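Long-range contacts in thermotoga maritima TmcAL (Thermotoga maritima, PDB 5Y0T), which belongs to the HIGH nucleotidyl transferase family of the HUP clan and holds adenosine-5'-rp-alpha-thio-triphosphate in a pocket of its nucleotide-binding fold: residues A79-A83 against L171-Y175; D98-E104 against R187-R193; E277-F283 against C299-F305. All coordinates share one frame; numbering follows the deposited sequence.

Contact 1 of 3, residues A79-A83 against L171-Y175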
loop_
_atom_site.group_PDB
_atom_site.type_symbol
_atom_site.label_atom_id
_atom_site.label_comp_id
_atom_site.label_asym_id
_atom_site.label_seq_id
_atom_site.Cartn_x
_atom_site.Cartn_y
_atom_site.Cartn_z
ATOM N N ALA A 79 -22.846 -8.143 8.817
ATOM C CA ALA A 79 -24.132 -8.586 8.291
ATOM C C ALA A 79 -25.126 -7.442 8.055
ATOM O O ALA A 79 -25.843 -7.462 7.074
ATOM C CB ALA A 79 -24.746 -9.628 9.234
ATOM N N GLY A 80 -25.181 -6.470 8.964
ATOM C CA GLY A 80 -26.096 -5.342 8.828
ATOM C C GLY A 80 -25.898 -4.566 7.530
ATOM O O GLY A 80 -26.847 -4.328 6.769
ATOM N N GLY A 81 -24.657 -4.168 7.266
ATOM C CA GLY A 81 -24.360 -3.417 6.063
ATOM C C GLY A 81 -24.489 -4.253 4.806
ATOM O O GLY A 81 -24.969 -3.777 3.774
ATOM N N PHE A 82 -24.035 -5.500 4.889
ATOM C CA PHE A 82 -24.111 -6.445 3.771
ATOM C C PHE A 82 -25.571 -6.621 3.345
ATOM O O PHE A 82 -25.928 -6.498 2.157
ATOM C CB PHE A 82 -23.476 -7.780 4.202
ATOM C CG PHE A 82 -23.595 -8.892 3.190
ATOM C CD1 PHE A 82 -24.711 -9.726 3.173
ATOM C CD2 PHE A 82 -22.565 -9.145 2.299
ATOM C CE1 PHE A 82 -24.804 -10.780 2.265
ATOM C CE2 PHE A 82 -22.660 -10.202 1.372
ATOM C CZ PHE A 82 -23.783 -11.017 1.366
ATOM N N ALA A 83 -26.418 -6.883 4.329
ATOM C CA ALA A 83 -27.830 -7.112 4.072
ATOM C C ALA A 83 -28.471 -5.866 3.488
ATOM O O ALA A 83 -29.288 -5.945 2.578
ATOM C CB ALA A 83 -28.550 -7.528 5.357
ATOM N N LEU A 171 -28.362 -12.937 9.451
ATOM C CA LEU A 171 -28.453 -12.318 8.134
ATOM C C LEU A 171 -29.900 -12.170 7.694
ATOM O O LEU A 171 -30.294 -11.127 7.169
ATOM C CB LEU A 171 -27.682 -13.134 7.096
ATOM C CG LEU A 171 -26.226 -12.760 6.866
ATOM C CD1 LEU A 171 -25.567 -13.800 5.985
ATOM C CD2 LEU A 171 -26.143 -11.377 6.221
ATOM N N GLY A 172 -30.681 -13.235 7.883
ATOM C CA GLY A 172 -32.090 -13.226 7.526
ATOM C C GLY A 172 -32.856 -12.084 8.162
ATOM O O GLY A 172 -33.637 -11.393 7.499
ATOM N N VAL A 173 -32.640 -11.886 9.456
ATOM C CA VAL A 173 -33.298 -10.802 10.172
ATOM C C VAL A 173 -32.855 -9.475 9.576
ATOM O O VAL A 173 -33.666 -8.574 9.372
ATOM C CB VAL A 173 -32.984 -10.863 11.700
ATOM C CG1 VAL A 173 -33.267 -9.530 12.385
ATOM C CG2 VAL A 173 -33.788 -11.987 12.339
ATOM N N GLU A 174 -31.569 -9.366 9.259
ATOM C CA GLU A 174 -31.063 -8.119 8.695
ATOM C C GLU A 174 -31.623 -7.856 7.291
ATOM O O GLU A 174 -31.865 -6.700 6.953
ATOM C CB GLU A 174 -29.539 -8.116 8.653
ATOM C CG GLU A 174 -28.852 -8.239 10.039
ATOM C CD GLU A 174 -28.906 -6.966 10.877
ATOM O OE1 GLU A 174 -29.618 -6.016 10.508
ATOM O OE2 GLU A 174 -28.227 -6.917 11.928
ATOM N N TYR A 175 -31.828 -8.896 6.474
ATOM C CA TYR A 175 -32.469 -8.677 5.152
ATOM C C TYR A 175 -33.867 -8.096 5.333
ATOM O O TYR A 175 -34.272 -7.159 4.635
ATOM C CB TYR A 175 -32.609 -9.969 4.320
ATOM C CG TYR A 175 -31.331 -10.676 3.931
ATOM C CD1 TYR A 175 -30.228 -9.975 3.475
ATOM C CD2 TYR A 175 -31.238 -12.074 4.024
ATOM C CE1 TYR A 175 -29.061 -10.628 3.128
ATOM C CE2 TYR A 175 -30.057 -12.744 3.673
ATOM C CZ TYR A 175 -28.981 -12.016 3.231
ATOM O OH TYR A 175 -27.815 -12.656 2.903
HETATM O O HOH W 1 -29.528 -4.161 8.495
#
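Glu-174 lies along the small-residue side of helix 79-92, meeting Ala-83 and Gly-80, and its chain can be followed atom by atom. CB presses on the methyl of Ala-83, with 3.5 Å between the CB atoms of Glu-174 and Ala-83. With CG anti to its own carbonyl carbon (chi1 -61°) and a bend at chi2 (-75°), the chain folds over Gly-80, and the carboxylate carbon lies over the bare CA of that glycine, Glu-174 CD to Gly-80 CA 3.8 Å. At the tip the two oxygens part: Glu-174 OE1 accepts a bond of 2.7 Å from a water that also donates to Gly-80 O, while OE2 forms a salt bridge with Arg-143. Both oxygens of this buried carboxylate have a polar partner, and Arg-143 probably balances its charge.

Alanine at 83 is small enough to fit between Glu-174 and the ring of Tyr-175, whose CD1 is 3.5 Å from Ala-83 CB. Leu-171 CD2 fits between Ala-79 CB and Phe-82 CD1, 3.8 Å from each. The hydroxyl of Tyr-175 meets the Phe-82 ring at its edge, OH to CE1 3.6 Å.

The axes of the two short segments approach to 8.6 Å and cross at -47°, with the methyls of Ala-79 and Ala-83 facing the other helix. Phe-82 and Tyr-175 both rest on Val-7, so the helix pair packs on strand 3-8 of the central sheet, while Val-173 turns to helix 108-120.

Contact 2 of 3, residues D98-E104 against R187-R193. With TAT (adenosine-5'-rp-alpha-thio-triphosphate), chain E.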
loop_
_atom_site.group_PDB
_atom_site.type_symbol
_atom_site.label_atom_id
_atom_site.label_comp_id
_atom_site.label_asym_id
_atom_site.label_seq_id
_atom_site.Cartn_x
_atom_site.Cartn_y
_atom_site.Cartn_z
ATOM N N ASP A 98 -39.879 -11.679 -4.526
ATOM C CA ASP A 98 -39.644 -12.717 -3.534
ATOM C C ASP A 98 -38.161 -12.919 -3.334
ATOM O O ASP A 98 -37.409 -13.004 -4.296
ATOM C CB ASP A 98 -40.252 -14.068 -3.944
ATOM C CG ASP A 98 -41.764 -14.056 -3.998
ATOM O OD1 ASP A 98 -42.320 -13.697 -5.059
ATOM O OD2 ASP A 98 -42.396 -14.439 -2.987
ATOM N N VAL A 99 -37.752 -13.035 -2.081
ATOM C CA VAL A 99 -36.373 -13.382 -1.765
ATOM C C VAL A 99 -36.357 -14.594 -0.842
ATOM O O VAL A 99 -37.129 -14.661 0.121
ATOM C CB VAL A 99 -35.621 -12.197 -1.105
ATOM C CG1 VAL A 99 -34.312 -12.672 -0.475
ATOM C CG2 VAL A 99 -35.357 -11.103 -2.137
ATOM N N VAL A 100 -35.501 -15.558 -1.163
ATOM C CA VAL A 100 -35.360 -16.789 -0.395
ATOM C C VAL A 100 -33.934 -16.922 0.135
ATOM O O VAL A 100 -32.978 -16.871 -0.643
ATOM C CB VAL A 100 -35.672 -18.033 -1.255
ATOM C CG1 VAL A 100 -35.510 -19.297 -0.429
ATOM C CG2 VAL A 100 -37.079 -17.951 -1.848
ATOM N N PHE A 101 -33.779 -17.101 1.441
ATOM C CA PHE A 101 -32.438 -17.321 1.987
ATOM C C PHE A 101 -32.386 -18.608 2.799
ATOM O O PHE A 101 -33.383 -19.000 3.392
ATOM C CB PHE A 101 -31.991 -16.130 2.851
ATOM C CG PHE A 101 -32.969 -15.756 3.948
ATOM C CD1 PHE A 101 -33.880 -14.723 3.757
ATOM C CD2 PHE A 101 -32.946 -16.402 5.173
ATOM C CE1 PHE A 101 -34.779 -14.375 4.759
ATOM C CE2 PHE A 101 -33.836 -16.054 6.178
ATOM C CZ PHE A 101 -34.754 -15.037 5.962
ATOM N N GLY A 102 -31.217 -19.246 2.832
ATOM C CA GLY A 102 -31.015 -20.430 3.643
ATOM C C GLY A 102 -31.013 -20.061 5.113
ATOM O O GLY A 102 -30.516 -18.996 5.492
ATOM N N SER A 103 -31.564 -20.948 5.936
ATOM C CA SER A 103 -31.804 -20.664 7.350
ATOM C C SER A 103 -31.525 -21.895 8.215
ATOM O O SER A 103 -31.845 -23.021 7.827
ATOM C CB SER A 103 -33.250 -20.176 7.522
ATOM O OG SER A 103 -33.713 -20.289 8.853
ATOM N N GLU A 104 -30.918 -21.699 9.383
ATOM C CA GLU A 104 -30.687 -22.827 10.278
ATOM C C GLU A 104 -31.996 -23.320 10.890
ATOM O O GLU A 104 -32.205 -24.537 11.069
ATOM C CB GLU A 104 -29.696 -22.453 11.394
ATOM C CG GLU A 104 -28.258 -22.195 10.908
ATOM C CD GLU A 104 -28.007 -20.749 10.500
ATOM O OE1 GLU A 104 -28.979 -19.954 10.439
ATOM O OE2 GLU A 104 -26.831 -20.408 10.235
ATOM N N ARG A 187 -41.463 -10.195 -0.595
ATOM C CA ARG A 187 -41.809 -11.294 0.304
ATOM C C ARG A 187 -40.575 -12.145 0.595
ATOM O O ARG A 187 -39.916 -12.602 -0.338
ATOM C CB ARG A 187 -42.912 -12.169 -0.300
ATOM C CG ARG A 187 -44.267 -11.480 -0.420
ATOM C CD ARG A 187 -45.262 -12.369 -1.157
ATOM N NE ARG A 187 -44.818 -12.667 -2.518
ATOM C CZ ARG A 187 -45.389 -12.182 -3.614
ATOM N NH1 ARG A 187 -46.455 -11.398 -3.514
ATOM N NH2 ARG A 187 -44.923 -12.513 -4.810
ATOM N N PHE A 188 -40.269 -12.358 1.876
ATOM C CA PHE A 188 -39.096 -13.145 2.271
ATOM C C PHE A 188 -39.481 -14.570 2.670
ATOM O O PHE A 188 -40.569 -14.808 3.197
ATOM C CB PHE A 188 -38.329 -12.448 3.415
ATOM C CG PHE A 188 -37.567 -11.230 2.957
ATOM C CD1 PHE A 188 -38.177 -9.984 2.930
ATOM C CD2 PHE A 188 -36.270 -11.347 2.493
ATOM C CE1 PHE A 188 -37.487 -8.869 2.479
ATOM C CE2 PHE A 188 -35.563 -10.236 2.034
ATOM C CZ PHE A 188 -36.166 -8.999 2.029
ATOM N N HIS A 189 -38.609 -15.520 2.356
ATOM C CA HIS A 189 -38.866 -16.938 2.637
ATOM C C HIS A 189 -37.578 -17.565 3.142
ATOM O O HIS A 189 -36.510 -17.175 2.707
ATOM C CB HIS A 189 -39.311 -17.704 1.394
ATOM C CG HIS A 189 -40.378 -17.026 0.597
ATOM N ND1 HIS A 189 -41.688 -17.450 0.605
ATOM C CD2 HIS A 189 -40.324 -15.970 -0.251
ATOM C CE1 HIS A 189 -42.401 -16.677 -0.197
ATOM N NE2 HIS A 189 -41.600 -15.765 -0.719
ATOM N N THR A 190 -37.692 -18.555 4.019
ATOM C CA THR A 190 -36.544 -19.361 4.424
ATOM C C THR A 190 -36.612 -20.711 3.740
ATOM O O THR A 190 -37.697 -21.194 3.416
ATOM C CB THR A 190 -36.491 -19.623 5.960
ATOM O OG1 THR A 190 -37.602 -20.454 6.339
ATOM C CG2 THR A 190 -36.551 -18.340 6.745
ATOM N N ILE A 191 -35.450 -21.302 3.486
ATOM C CA ILE A 191 -35.386 -22.740 3.294
ATOM C C ILE A 191 -34.379 -23.294 4.297
ATOM O O ILE A 191 -33.476 -22.582 4.733
ATOM C CB ILE A 191 -35.006 -23.129 1.833
ATOM C CG1 ILE A 191 -33.677 -22.494 1.395
ATOM C CG2 ILE A 191 -36.132 -22.741 0.882
ATOM C CD1 ILE A 191 -32.487 -23.425 1.529
ATOM N N LYS A 192 -34.549 -24.559 4.673
ATOM C CA LYS A 192 -33.671 -25.174 5.658
ATOM C C LYS A 192 -32.270 -25.446 5.107
ATOM O O LYS A 192 -32.127 -26.121 4.091
ATOM C CB LYS A 192 -34.268 -26.496 6.153
ATOM C CG LYS A 192 -33.400 -27.198 7.206
ATOM C CD LYS A 192 -33.533 -26.536 8.581
ATOM C CE LYS A 192 -32.684 -27.257 9.636
ATOM N NZ LYS A 192 -31.228 -26.909 9.476
ATOM N N ARG A 193 -31.239 -24.961 5.794
ATOM C CA ARG A 193 -29.867 -25.370 5.464
ATOM C C ARG A 193 -29.603 -26.792 5.892
ATOM O O ARG A 193 -29.992 -27.186 6.987
ATOM C CB ARG A 193 -28.839 -24.456 6.121
ATOM C CG ARG A 193 -28.813 -23.057 5.536
ATOM C CD ARG A 193 -27.821 -22.188 6.281
ATOM N NE ARG A 193 -26.474 -22.742 6.215
ATOM C CZ ARG A 193 -25.536 -22.315 5.374
ATOM N NH1 ARG A 193 -25.806 -21.322 4.525
ATOM N NH2 ARG A 193 -24.331 -22.877 5.385
HETATM N N1 TAT E . -28.201 -25.854 2.386
HETATM C C2 TAT E . -29.138 -24.945 2.053
HETATM N N3 TAT E . -28.850 -23.688 1.673
HETATM C C4 TAT E . -27.564 -23.267 1.602
HETATM C C5 TAT E . -26.484 -24.204 1.930
HETATM C C6 TAT E . -26.884 -25.568 2.348
HETATM N N6 TAT E . -25.954 -26.497 2.674
HETATM N N7 TAT E . -25.325 -23.533 1.766
HETATM C C8 TAT E . -25.628 -22.274 1.356
HETATM N N9 TAT E . -26.965 -22.124 1.260
HETATM P PA TAT E . -23.686 -17.909 0.108
HETATM P PB TAT E . -22.887 -19.229 2.609
HETATM P PG TAT E . -21.210 -21.430 3.445
HETATM C "C1'" TAT E . -27.674 -20.888 0.861
HETATM O O1A TAT E . -20.997 -22.773 2.767
HETATM O O1B TAT E . -22.047 -18.348 3.485
HETATM S S1G TAT E . -24.245 -16.229 0.915
HETATM C "C2'" TAT E . -27.304 -19.747 1.807
HETATM O "O2'" TAT E . -28.017 -19.822 3.042
HETATM O O2A TAT E . -22.976 -17.853 -1.234
HETATM O O2B TAT E . -24.320 -19.493 2.993
HETATM O O2G TAT E . -19.930 -20.626 3.565
HETATM C "C3'" TAT E . -27.656 -18.533 0.976
HETATM O "O3'" TAT E . -29.055 -18.214 1.093
HETATM O O3A TAT E . -22.713 -18.761 1.076
HETATM O O3B TAT E . -22.130 -20.643 2.377
HETATM O O3G TAT E . -22.029 -21.445 4.713
HETATM C "C4'" TAT E . -27.364 -19.000 -0.447
HETATM O "O4'" TAT E . -27.276 -20.430 -0.426
HETATM C "C5'" TAT E . -26.038 -18.439 -0.971
HETATM O "O5'" TAT E . -25.001 -18.818 -0.065
#
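Asp-98 faces Arg-187 and His-189 at one end of two parallel strands, neighbours in the Rossmann-like sheet of the HUP fold and joined by a backbone ladder that includes Val-99 N to Arg-187 O. Arg-187 takes the carboxylate side-on: its NE points almost straight at OD2 of Asp-98 (176° at the hydrogen), and its NH2 reaches OD1 of the same residue at 2.9 Å. The carboxylate and guanidinium planes are 41° apart. NE meets OD2 from above the carboxylate plane, while the anti lone pair of Asp-98 OD2 serves NE2 of His-189, 2.7 Å away.

On the other face of the sheet, Phe-101 and Phe-188 cross at about a right angle, and Phe-188 CD2 meets the edge of the Phe-101 ring. Phe-101 CE2 packs on Thr-190 CG2 at 3.6 Å. Apolar aromatic side chains suit this face because helices bury them, Phe-101 against Ile-108 and Leu-111, Phe-188 against Ile-176 and Ala-179.

At the far end Gly-102 N donates to O3' of adenosine-5'-rp-alpha-thio-triphosphate (3.0 Å), and its lack of a side chain lets the ribose hydroxyls come close. Arg-193, bent at chi3 (59°), gives NH1 to O2B and NH2 to O3G. Its positive charge probably helps offset that of the phosphates, while the three N-H donors around Asp-98 would favour its ionised form.

Contact 3 of 3, residues E277-F283 against C299-F305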
loop_
_atom_site.group_PDB
_atom_site.type_symbol
_atom_site.label_atom_id
_atom_site.label_comp_id
_atom_site.label_asym_id
_atom_site.label_seq_id
_atom_site.Cartn_x
_atom_site.Cartn_y
_atom_site.Cartn_z
ATOM N N GLU A 277 -12.791 0.605 19.824
ATOM C CA GLU A 277 -12.371 -0.317 20.878
ATOM C C GLU A 277 -10.873 -0.593 20.896
ATOM O O GLU A 277 -10.457 -1.721 21.164
ATOM C CB GLU A 277 -13.111 -1.647 20.750
ATOM C CG GLU A 277 -14.617 -1.554 20.880
ATOM C CD GLU A 277 -15.271 -2.920 20.829
ATOM O OE1 GLU A 277 -15.047 -3.728 21.760
ATOM O OE2 GLU A 277 -16.001 -3.189 19.853
ATOM N N GLY A 278 -10.073 0.431 20.616
ATOM C CA GLY A 278 -8.627 0.301 20.633
ATOM C C GLY A 278 -8.013 -0.454 19.460
ATOM O O GLY A 278 -6.835 -0.803 19.506
ATOM N N LEU A 279 -8.788 -0.694 18.401
ATOM C CA LEU A 279 -8.295 -1.470 17.265
ATOM C C LEU A 279 -7.238 -0.731 16.450
ATOM O O LEU A 279 -6.425 -1.367 15.773
ATOM C CB LEU A 279 -9.454 -1.881 16.350
ATOM C CG LEU A 279 -10.179 -3.136 16.841
ATOM C CD1 LEU A 279 -11.581 -3.245 16.257
ATOM C CD2 LEU A 279 -9.364 -4.376 16.495
ATOM N N GLU A 280 -7.252 0.598 16.496
ATOM C CA GLU A 280 -6.266 1.368 15.745
ATOM C C GLU A 280 -4.882 1.037 16.273
ATOM O O GLU A 280 -3.968 0.729 15.493
ATOM C CB GLU A 280 -6.527 2.875 15.832
ATOM C CG GLU A 280 -7.867 3.320 15.257
ATOM C CD GLU A 280 -8.971 3.354 16.308
ATOM O OE1 GLU A 280 -8.817 2.700 17.359
ATOM O OE2 GLU A 280 -9.990 4.040 16.088
ATOM N N LYS A 281 -4.744 1.067 17.596
ATOM C CA LYS A 281 -3.460 0.779 18.239
ATOM C C LYS A 281 -3.044 -0.665 18.003
ATOM O O LYS A 281 -1.872 -0.945 17.778
ATOM C CB LYS A 281 -3.512 1.073 19.749
ATOM C CG LYS A 281 -2.178 0.874 20.467
ATOM C CD LYS A 281 -2.245 1.333 21.927
ATOM C CE LYS A 281 -0.878 1.270 22.605
ATOM N NZ LYS A 281 -0.952 1.699 24.044
ATOM N N ARG A 282 -4.006 -1.583 18.028
ATOM C CA ARG A 282 -3.694 -2.990 17.801
ATOM C C ARG A 282 -3.194 -3.220 16.368
ATOM O O ARG A 282 -2.224 -3.955 16.156
ATOM C CB ARG A 282 -4.921 -3.870 18.108
ATOM C CG ARG A 282 -5.336 -3.814 19.593
ATOM C CD ARG A 282 -6.509 -4.731 19.897
ATOM N NE ARG A 282 -6.099 -6.129 19.915
ATOM C CZ ARG A 282 -5.684 -6.769 21.001
ATOM N NH1 ARG A 282 -5.634 -6.134 22.169
ATOM N NH2 ARG A 282 -5.325 -8.044 20.921
ATOM N N PHE A 283 -3.843 -2.599 15.388
ATOM C CA PHE A 283 -3.363 -2.699 14.007
ATOM C C PHE A 283 -1.953 -2.117 13.904
ATOM O O PHE A 283 -1.073 -2.718 13.304
ATOM C CB PHE A 283 -4.294 -1.974 13.020
ATOM C CG PHE A 283 -5.239 -2.886 12.278
ATOM C CD1 PHE A 283 -6.165 -3.653 12.970
ATOM C CD2 PHE A 283 -5.213 -2.967 10.884
ATOM C CE1 PHE A 283 -7.052 -4.486 12.298
ATOM C CE2 PHE A 283 -6.099 -3.800 10.199
ATOM C CZ PHE A 283 -7.014 -4.565 10.901
ATOM N N CYS A 299 -2.181 -11.720 16.493
ATOM C CA CYS A 299 -1.787 -10.651 17.405
ATOM C C CYS A 299 -2.939 -9.680 17.680
ATOM O O CYS A 299 -3.147 -9.271 18.818
ATOM C CB CYS A 299 -0.576 -9.886 16.848
ATOM S SG CYS A 299 -0.058 -8.451 17.843
ATOM N N VAL A 300 -3.677 -9.295 16.641
ATOM C CA VAL A 300 -4.778 -8.346 16.804
ATOM C C VAL A 300 -5.955 -9.019 17.520
ATOM O O VAL A 300 -6.633 -8.401 18.347
ATOM C CB VAL A 300 -5.256 -7.781 15.445
ATOM C CG1 VAL A 300 -6.465 -6.866 15.641
ATOM C CG2 VAL A 300 -4.112 -7.026 14.724
ATOM N N LYS A 301 -6.175 -10.291 17.191
ATOM C CA LYS A 301 -7.271 -11.086 17.751
ATOM C C LYS A 301 -7.255 -11.165 19.275
ATOM O O LYS A 301 -6.225 -11.383 19.899
ATOM C CB LYS A 301 -7.239 -12.514 17.181
ATOM C CG LYS A 301 -8.218 -13.495 17.841
ATOM C CD LYS A 301 -9.479 -13.681 16.992
ATOM C CE LYS A 301 -10.491 -14.600 17.669
ATOM N NZ LYS A 301 -10.958 -14.053 18.983
ATOM N N ALA A 302 -8.426 -10.995 19.865
ATOM C CA ALA A 302 -8.596 -11.239 21.285
ATOM C C ALA A 302 -10.012 -11.720 21.487
ATOM O O ALA A 302 -10.753 -11.898 20.515
ATOM C CB ALA A 302 -8.323 -9.989 22.102
ATOM N N LYS A 303 -10.377 -11.913 22.748
ATOM C CA LYS A 303 -11.701 -12.385 23.112
ATOM C C LYS A 303 -12.803 -11.607 22.393
ATOM O O LYS A 303 -13.710 -12.200 21.810
ATOM C CB LYS A 303 -11.882 -12.288 24.633
ATOM C CG LYS A 303 -13.202 -12.838 25.154
ATOM C CD LYS A 303 -13.314 -12.661 26.669
ATOM C CE LYS A 303 -14.653 -13.170 27.183
ATOM N NZ LYS A 303 -15.785 -12.538 26.443
ATOM N N ARG A 304 -12.710 -10.283 22.402
ATOM C CA ARG A 304 -13.803 -9.465 21.882
ATOM C C ARG A 304 -13.770 -9.267 20.365
ATOM O O ARG A 304 -14.671 -8.632 19.815
ATOM C CB ARG A 304 -13.823 -8.099 22.580
ATOM C CG ARG A 304 -12.550 -7.283 22.444
ATOM C CD ARG A 304 -12.477 -6.203 23.522
ATOM N NE ARG A 304 -11.328 -5.318 23.336
ATOM C CZ ARG A 304 -10.082 -5.616 23.696
ATOM N NH1 ARG A 304 -9.810 -6.783 24.264
ATOM N NH2 ARG A 304 -9.102 -4.746 23.481
ATOM N N PHE A 305 -12.760 -9.808 19.680
ATOM C CA PHE A 305 -12.715 -9.675 18.218
ATOM C C PHE A 305 -12.719 -11.016 17.490
ATOM O O PHE A 305 -11.948 -11.913 17.816
ATOM C CB PHE A 305 -11.488 -8.875 17.788
ATOM C CG PHE A 305 -11.335 -7.573 18.509
ATOM C CD1 PHE A 305 -12.336 -6.617 18.456
ATOM C CD2 PHE A 305 -10.184 -7.299 19.238
ATOM C CE1 PHE A 305 -12.198 -5.413 19.127
ATOM C CE2 PHE A 305 -10.036 -6.094 19.901
ATOM C CZ PHE A 305 -11.046 -5.152 19.850
#
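Arg-282 reaches from its helix to Val-300 at the end of helix 293-300, and hydrogen bonding centres on this pair. Arg-282 NE, at 2.8 Å, and Arg-282 NH2, at 2.9 Å, both donate to Val-300 O, a side-on grip of two nitrogens on one atom. NE is tilted modestly from the carbonyl plane, whereas NH2 stands well above it, 62° out. A weak third bond runs from NH2 to Cys-299 O. Arginine suits the place: its chain, bent at chi3 (74°), turns several N-H groups toward carbonyls at a helix C-terminus, where the next residue, Lys-301, already leaves helical geometry.

Helices 279-289 and 293-300 are consecutive and joined by a short loop, consistent with a helical hairpin, and the disulfide between Cys-299 and Cys-286 staples them together. Gly-278 holds the N-cap position of the first, with a positive phi of 74° that glycine adopts readily. After the second, a type I turn from Ala-302 to Phe-305 places Phe-305 against Leu-279.

Apolar contact is made chiefly by Leu-279 and Phe-305. Leu-279 CD2 makes a CH-pi contact, 3.8 Å from the centroid of the Phe-305 ring, while CG of Arg-304 lies over the opposite face. Val-300 CG1 touches Leu-279 CD2 and, at 4.1 Å, Phe-283 CE1.

Charge plays a looser part. Glu-277 forms its salt bridge with Arg-309, and Glu-277 OE1 remains 4.3 Å from NE of the poorly ordered Arg-304.

How the contacts relate
From the N terminus, helix 79-92 leads into strand 98-103, and much later helix 167-182 leads into strand 187-192. Contact 1 closes a loop by joining the two helices, and contact 2 closes another by joining the two strands, so the pair cross along the chain instead of nesting. They also touch: Gly-172 CA lies 3.6 Å from Phe-101 CZ, bringing the helix layer onto the sheet beside the nucleotide pocket. Contact 3 opens after both have closed and joins helices 279-289 and 293-300 in a helical region apart from the sheet; the centre of contact 3 is about 24 Å from that of contact 1 and about 34 Å from that of contact 2.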